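Local structure of ankyrin repeat and SAM domain-containing protein 4B (Mus musculus, 5F3X) at residues B[41-46]-B[56-60]. The protein binds harmonin through its SAM domain and C-terminal PDZ-binding motif, and is thought to take part in organising the tip-link complex of brush border microvilli. Residues are numbered along the deposited sequence; the frame is centred on the assembly and turned at random.
Sequences CSDEDL and RKKVL
Residues 41-46 run from an extended approach at C41 and S42 (psi 140° and 173°) into the first turn of helix 43-48, which packs against an early turn of the long helix 53-71, represented by 56-60. L46 N to S42 O (3.0 Å) and L60 N to R56 O (2.9 Å) are the helical backbone bonds of the two segments, whose nearest CA atoms are those of D43 and R56, 6.6 Å apart. S42 is the N-cap: its OG (chi1 p) accepts from D45 N at 2.9 Å, while D45 OD2 (chi1 m) accepts from S42 N at 2.9 Å, a reciprocal capping box that starts the helix and lies away from the interface. D43, chi1 t, reaches across instead. Its OD1 takes an almost linear hydrogen bond from R56 NE (3.0 Å) and a weak one from K57 NZ (3.3 Å), so one carboxylate oxygen joins both cations in a salt-bridge network; R56 NH1 is bound to the carbonyl of M51. Beside this polar margin, L46 (m, t) points into the junction, with CD1 4.0 Å from L60 CG and 4.2 Å from V59 CG1, and its CB 3.6 Å from R56 CG, the aliphatic part of the arginine. L60 CD2 closes against the loop, 3.8 Å from C41 O, and V59 also touches L21 and M51. The salt bridges thus border an apolar contact of the buried L46 with V59 and the partly exposed L60, where the capped helix 43-48 meets the long helix 53-71 of the five-helix SAM domain fold.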
# COMPACT_ATOMS: atom_id res chain seq x y z
N CYS B 41 0.20 5.67 28.10
CA CYS B 41 1.27 5.80 29.09
C CYS B 41 1.85 7.21 29.13
O CYS B 41 2.04 7.86 28.09
CB CYS B 41 2.38 4.79 28.82
SG CYS B 41 1.95 3.13 29.34
N SER B 42 2.13 7.66 30.34
CA SER B 42 2.78 8.94 30.53
C SER B 42 4.26 8.73 30.78
O SER B 42 4.73 7.61 31.04
CB SER B 42 2.17 9.66 31.72
OG SER B 42 2.52 8.93 32.87
N ASP B 43 4.99 9.85 30.81
CA ASP B 43 6.35 9.79 31.30
C ASP B 43 6.41 9.10 32.66
O ASP B 43 7.30 8.27 32.91
CB ASP B 43 6.96 11.19 31.36
CG ASP B 43 8.43 11.15 31.71
OD1 ASP B 43 9.24 10.85 30.82
OD2 ASP B 43 8.78 11.39 32.89
N GLU B 44 5.45 9.40 33.56
CA GLU B 44 5.57 8.78 34.88
C GLU B 44 5.19 7.30 34.85
O GLU B 44 5.78 6.50 35.58
CB GLU B 44 4.75 9.52 35.94
CG GLU B 44 4.93 8.88 37.34
CD GLU B 44 4.05 9.51 38.43
OE1 GLU B 44 3.05 10.20 38.07
OE2 GLU B 44 4.33 9.31 39.64
N ASP B 45 4.24 6.91 34.00
CA ASP B 45 3.96 5.49 33.81
C ASP B 45 5.23 4.73 33.41
O ASP B 45 5.52 3.66 33.95
CB ASP B 45 2.87 5.31 32.75
CG ASP B 45 1.49 5.63 33.27
OD1 ASP B 45 1.12 5.10 34.35
OD2 ASP B 45 0.77 6.41 32.61
N LEU B 46 6.01 5.30 32.48
CA LEU B 46 7.19 4.60 32.00
C LEU B 46 8.34 4.65 32.99
O LEU B 46 9.22 3.78 32.97
CB LEU B 46 7.63 5.17 30.65
CG LEU B 46 6.60 5.02 29.52
CD1 LEU B 46 7.00 5.80 28.30
CD2 LEU B 46 6.33 3.53 29.21
N ARG B 56 12.69 6.88 27.38
CA ARG B 56 11.39 7.48 27.65
C ARG B 56 11.08 8.57 26.63
O ARG B 56 10.01 8.57 26.02
CB ARG B 56 11.35 8.05 29.07
CG ARG B 56 10.45 7.31 30.02
CD ARG B 56 10.94 7.43 31.45
NE ARG B 56 11.23 8.81 31.85
CZ ARG B 56 12.18 9.14 32.72
NH1 ARG B 56 12.93 8.18 33.24
NH2 ARG B 56 12.41 10.41 33.04
N LYS B 57 12.04 9.48 26.41
CA LYS B 57 11.83 10.56 25.45
C LYS B 57 11.62 10.02 24.04
O LYS B 57 10.73 10.49 23.32
CB LYS B 57 13.01 11.52 25.50
CG LYS B 57 13.27 12.18 26.87
CD LYS B 57 12.12 13.07 27.35
CE LYS B 57 11.16 12.35 28.35
NZ LYS B 57 9.80 12.95 28.33
N LYS B 58 12.40 9.02 23.63
CA LYS B 58 12.24 8.47 22.29
C LYS B 58 10.88 7.80 22.13
O LYS B 58 10.19 8.03 21.14
CB LYS B 58 13.37 7.48 21.97
CG LYS B 58 14.68 8.16 21.56
CD LYS B 58 15.91 7.30 21.83
CE LYS B 58 17.17 8.07 21.45
NZ LYS B 58 18.38 7.18 21.43
N VAL B 59 10.49 6.98 23.11
CA VAL B 59 9.15 6.37 23.09
C VAL B 59 8.07 7.44 23.01
O VAL B 59 7.16 7.36 22.17
CB VAL B 59 8.93 5.46 24.31
CG1 VAL B 59 7.60 4.85 24.23
CG2 VAL B 59 9.92 4.34 24.34
N LEU B 60 8.13 8.46 23.88
CA LEU B 60 7.00 9.38 23.91
C LEU B 60 6.98 10.27 22.68
O LEU B 60 5.91 10.63 22.19
CB LEU B 60 6.98 10.21 25.20
CG LEU B 60 6.76 9.39 26.49
CD1 LEU B 60 7.61 9.88 27.67
CD2 LEU B 60 5.30 9.32 26.85